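Fumarylacetoacetate hydrolase (Burkholderia xenovorans, PDB 5TI1) probably catalyses the hydrolysis of fumarylacetoacetate to fumarate and acetoacetate, the final step of phenylalanine and tyrosine breakdown. Local coordinates at residues Val66-Leu71 and Val110-Leu115; Asp294-Phe299 and Gly421-Glu426. All blocks are in the same frame, centred on the assembly; numbering follows the deposited sequence.

Contact 1 of 2, residues Val66-Leu71 and Val110-Leu115; sequences VDLAAL and VQLSRL
The contact belongs to the N-terminal domain, where strand 64-67 runs straight into helix 68-73 and this strand-helix junction receives Leu112 from helix 102-116. It illustrates how one leucine can bring together side chains from two kinds of secondary structure. The two methyls of Leu112 divide the work. CD1 meets Leu68 CD2 at 3.7 Å, the two side chains crossing at about a right angle. CD2 meets the tips of two other residues, 3.7 Å from Leu71 CD1 and 4.0 Å from Val66 CG1. Val66 presents that methyl because CG1 is anti to its backbone N (chi1 178°), and the valine and leucine side chains slide past one another in opposite directions. One turn further along the helix, Leu115 CD1 adds a looser touch on Leu71 CD1 at 4.3 Å. No hydrogen bond joins the segments; the contacts are all between apolar side chains, and all five touching residues are buried.

Asp67 caps the helix at the strand-helix turn. Its OD1 accepts from Ala70 N at 3.1 Å with an N-H...O angle of 157°, the donor standing well above the carboxylate plane, while OD2 forms a salt bridge with Arg56. Leu71 points from the first turn of this capped helix toward helix 102-116, whereas Leu68 approaches only with the end of its side chain. Around these leucines, Val59 of strand 56-61 touches both Leu68 and Leu112, Phe44 of strand 44-49 meets Leu68, and Ala133 of helix 127-133 packs on Leu71.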
# COMPACT_ATOMS: atom_id res chain seq x y z
N VAL B 66 -8.92 -23.31 -19.00
CA VAL B 66 -10.14 -23.94 -18.49
C VAL B 66 -10.98 -22.87 -17.80
O VAL B 66 -10.50 -22.17 -16.90
CB VAL B 66 -9.81 -25.09 -17.54
CG1 VAL B 66 -11.09 -25.68 -17.01
CG2 VAL B 66 -9.00 -26.16 -18.26
N ASP B 67 -12.23 -22.75 -18.22
CA ASP B 67 -13.20 -21.86 -17.59
C ASP B 67 -13.73 -22.58 -16.36
O ASP B 67 -14.54 -23.50 -16.47
CB ASP B 67 -14.32 -21.53 -18.57
CG ASP B 67 -15.27 -20.46 -18.06
OD1 ASP B 67 -15.47 -20.34 -16.83
OD2 ASP B 67 -15.84 -19.73 -18.90
N LEU B 68 -13.28 -22.18 -15.17
CA LEU B 68 -13.68 -22.91 -13.97
C LEU B 68 -15.16 -22.70 -13.67
O LEU B 68 -15.85 -23.64 -13.24
CB LEU B 68 -12.84 -22.49 -12.77
CG LEU B 68 -11.33 -22.66 -12.87
CD1 LEU B 68 -10.73 -22.66 -11.46
CD2 LEU B 68 -10.98 -23.94 -13.65
N ALA B 69 -15.68 -21.50 -13.92
CA ALA B 69 -17.10 -21.24 -13.70
C ALA B 69 -17.96 -22.15 -14.58
O ALA B 69 -19.00 -22.66 -14.13
CB ALA B 69 -17.42 -19.77 -13.95
N ALA B 70 -17.54 -22.38 -15.82
CA ALA B 70 -18.28 -23.28 -16.70
C ALA B 70 -18.25 -24.72 -16.18
O ALA B 70 -19.27 -25.41 -16.22
CB ALA B 70 -17.73 -23.20 -18.12
N LEU B 71 -17.10 -25.18 -15.70
CA LEU B 71 -17.03 -26.53 -15.14
C LEU B 71 -17.88 -26.67 -13.88
O LEU B 71 -18.47 -27.73 -13.64
CB LEU B 71 -15.59 -26.92 -14.84
CG LEU B 71 -14.63 -27.12 -16.01
CD1 LEU B 71 -13.39 -27.83 -15.51
CD2 LEU B 71 -15.30 -27.92 -17.12
N VAL B 110 -6.99 -31.05 -7.49
CA VAL B 110 -7.13 -32.49 -7.70
C VAL B 110 -8.25 -32.78 -8.69
O VAL B 110 -8.10 -33.62 -9.58
CB VAL B 110 -7.36 -33.21 -6.35
CG1 VAL B 110 -7.64 -34.68 -6.59
CG2 VAL B 110 -6.14 -33.06 -5.46
N GLN B 111 -9.40 -32.10 -8.55
CA GLN B 111 -10.49 -32.30 -9.49
C GLN B 111 -10.06 -31.96 -10.91
O GLN B 111 -10.30 -32.74 -11.85
CB GLN B 111 -11.69 -31.45 -9.08
CG GLN B 111 -12.33 -31.84 -7.74
CD GLN B 111 -13.43 -30.88 -7.32
OE1 GLN B 111 -14.54 -30.92 -7.84
NE2 GLN B 111 -13.11 -29.99 -6.38
N LEU B 112 -9.39 -30.82 -11.08
CA LEU B 112 -8.96 -30.39 -12.41
C LEU B 112 -7.94 -31.36 -13.00
O LEU B 112 -8.05 -31.74 -14.17
CB LEU B 112 -8.38 -28.98 -12.33
CG LEU B 112 -9.38 -27.84 -12.50
CD1 LEU B 112 -8.70 -26.50 -12.28
CD2 LEU B 112 -10.01 -27.90 -13.89
N SER B 113 -6.95 -31.76 -12.20
CA SER B 113 -5.94 -32.70 -12.68
C SER B 113 -6.59 -33.98 -13.17
O SER B 113 -6.23 -34.49 -14.24
CB SER B 113 -4.94 -32.99 -11.56
OG SER B 113 -3.85 -33.76 -12.05
N ARG B 114 -7.55 -34.51 -12.40
CA ARG B 114 -8.29 -35.69 -12.85
C ARG B 114 -8.97 -35.43 -14.19
O ARG B 114 -8.79 -36.20 -15.15
CB ARG B 114 -9.32 -36.08 -11.78
N LEU B 115 -9.71 -34.33 -14.30
CA LEU B 115 -10.50 -34.06 -15.50
C LEU B 115 -9.62 -33.81 -16.72
O LEU B 115 -10.03 -34.11 -17.85
CB LEU B 115 -11.42 -32.87 -15.28
CG LEU B 115 -12.65 -33.10 -14.40
CD1 LEU B 115 -13.20 -31.78 -13.90
CD2 LEU B 115 -13.71 -33.88 -15.15

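Contact 2 of 2, residues Asp294-Phe299 and Gly421-Glu426; sequences DALEPF and GWCQGE
Phe299 N donates to Leu296 O at 2.8 Å, closing the short 3-10 turn through Glu297 and Pro298; the side chains of Leu296 and Phe299 both meet Cys423, near the end of strand 416-424. The contact is a worked example of an aromatic ring seated on a beta strand of the C-terminal domain: a CH-pi interaction, with a cysteine sulfur beside it.

Cys423 CB stands almost directly over the ring, 3.3 Å from the Phe299 centroid and only 10° off the normal. Its sulfur lies farther from the ring centre, the SG-to-centroid distance being 4.3 Å, in an oblique sulfur-aromatic contact. SG is anti to its own carbonyl carbon (chi1 -55°), a rotation that also carries it to Leu296 CD2 at 3.4 Å, a close approach. One thiol therefore touches the leucine and the phenylalanine together.

The opposite face of the ring is met by Pro298 CB, offset toward the rim. At the edge, Ala295 O lies in the ring plane. Val430 of strand 429-440 and Tyr428 also touch Phe299, while Ile324 of strand 321-331 touches Cys423. At the last strand residue, Gln424, OE1 accepts from Arg429 and NE2 donates to Gly425 O, in the loop that follows, at 2.9 Å and almost perfectly straight. Backbone atoms here reach the ring rim, Gln424 O approaching Phe299 CE1 to 3.7 Å.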
# COMPACT_ATOMS: atom_id res chain seq x y z
N ASP B 294 1.77 -25.24 -4.13
CA ASP B 294 1.71 -26.70 -4.24
C ASP B 294 2.32 -27.19 -5.55
O ASP B 294 3.07 -28.18 -5.56
CB ASP B 294 0.27 -27.18 -4.09
CG ASP B 294 -0.16 -27.29 -2.64
OD1 ASP B 294 0.71 -27.59 -1.80
OD2 ASP B 294 -1.35 -27.07 -2.33
N ALA B 295 2.03 -26.51 -6.66
CA ALA B 295 2.61 -26.93 -7.93
C ALA B 295 4.12 -26.82 -7.92
O ALA B 295 4.81 -27.56 -8.64
CB ALA B 295 2.02 -26.11 -9.09
N LEU B 296 4.67 -25.91 -7.11
CA LEU B 296 6.11 -25.72 -7.04
C LEU B 296 6.81 -26.68 -6.08
O LEU B 296 8.05 -26.72 -6.07
CB LEU B 296 6.43 -24.29 -6.61
CG LEU B 296 5.99 -23.24 -7.63
CD1 LEU B 296 5.87 -21.91 -6.94
CD2 LEU B 296 6.99 -23.17 -8.76
N GLU B 297 6.05 -27.43 -5.28
CA GLU B 297 6.66 -28.33 -4.31
C GLU B 297 7.71 -29.26 -4.92
O GLU B 297 8.79 -29.39 -4.31
CB GLU B 297 5.56 -29.14 -3.60
CG GLU B 297 6.09 -30.06 -2.51
CD GLU B 297 6.84 -29.30 -1.42
OE1 GLU B 297 6.47 -28.15 -1.12
OE2 GLU B 297 7.82 -29.85 -0.88
N PRO B 298 7.51 -29.88 -6.09
CA PRO B 298 8.57 -30.74 -6.66
C PRO B 298 9.87 -30.01 -6.96
O PRO B 298 10.85 -30.67 -7.30
CB PRO B 298 7.94 -31.28 -7.96
CG PRO B 298 6.47 -31.16 -7.74
CD PRO B 298 6.29 -29.92 -6.92
N PHE B 299 9.91 -28.68 -6.86
CA PHE B 299 11.11 -27.93 -7.21
C PHE B 299 11.72 -27.23 -6.00
O PHE B 299 12.64 -26.42 -6.16
CB PHE B 299 10.78 -26.95 -8.34
CG PHE B 299 10.08 -27.62 -9.49
CD1 PHE B 299 10.80 -28.32 -10.44
CD2 PHE B 299 8.70 -27.62 -9.57
CE1 PHE B 299 10.17 -28.98 -11.49
CE2 PHE B 299 8.05 -28.28 -10.61
CZ PHE B 299 8.79 -28.96 -11.57
N GLY B 421 9.90 -17.39 -16.98
CA GLY B 421 10.35 -18.28 -15.92
C GLY B 421 9.69 -19.63 -15.99
O GLY B 421 8.52 -19.75 -16.38
N TRP B 422 10.43 -20.65 -15.55
CA TRP B 422 9.88 -21.99 -15.46
C TRP B 422 10.71 -22.81 -14.49
O TRP B 422 11.89 -22.52 -14.25
CB TRP B 422 9.83 -22.68 -16.83
CG TRP B 422 11.14 -22.67 -17.53
CD1 TRP B 422 12.15 -23.59 -17.41
CD2 TRP B 422 11.60 -21.68 -18.45
NE1 TRP B 422 13.21 -23.23 -18.20
CE2 TRP B 422 12.90 -22.06 -18.85
CE3 TRP B 422 11.04 -20.51 -18.98
CZ2 TRP B 422 13.64 -21.31 -19.76
CZ3 TRP B 422 11.79 -19.77 -19.87
CH2 TRP B 422 13.07 -20.17 -20.26
N CYS B 423 10.07 -23.82 -13.90
CA CYS B 423 10.78 -24.89 -13.22
C CYS B 423 10.97 -26.02 -14.21
O CYS B 423 10.01 -26.45 -14.86
CB CYS B 423 10.00 -25.36 -11.99
SG CYS B 423 9.59 -24.05 -10.81
N GLN B 424 12.21 -26.50 -14.34
CA GLN B 424 12.53 -27.60 -15.25
C GLN B 424 12.49 -28.93 -14.50
O GLN B 424 13.21 -29.12 -13.52
CB GLN B 424 13.91 -27.39 -15.86
CG GLN B 424 14.29 -28.43 -16.92
CD GLN B 424 13.41 -28.35 -18.15
OE1 GLN B 424 13.41 -27.36 -18.87
NE2 GLN B 424 12.65 -29.41 -18.38
N GLY B 425 11.62 -29.83 -14.96
CA GLY B 425 11.60 -31.20 -14.51
C GLY B 425 12.16 -32.14 -15.57
O GLY B 425 12.77 -31.72 -16.55
N GLU B 426 11.94 -33.44 -15.35
CA GLU B 426 12.37 -34.46 -16.31
C GLU B 426 11.29 -34.61 -17.37
O GLU B 426 10.24 -35.20 -17.13
CB GLU B 426 12.66 -35.78 -15.60
CG GLU B 426 13.36 -36.82 -16.47
CD GLU B 426 14.69 -36.32 -17.04
OE1 GLU B 426 14.79 -36.15 -18.28
OE2 GLU B 426 15.64 -36.11 -16.25

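In the fold
Contact 1 closes along the chain before contact 2 opens; contact 1 belongs to the N-terminal fumarylacetoacetase region and contact 2 to the C-terminal FAH region. Their centres are 21 Å apart and their nearest atoms about 8 Å, so they do not touch. A salt bridge relates them: Arg106, on the helix 102-116 that supplies Leu112, pairs with Asp294 of contact 2. Both lie away from the metal and the predicted substrate-binding residues. The magnesium ion is held by Asp153, Glu226, Glu228 and Asp260 on strands of the mixed sheet that also includes strand 284-292, which leads into helix 293-296. Segment 294-299 of contact 2 thus follows closely on a strand of the metal-bearing sheet.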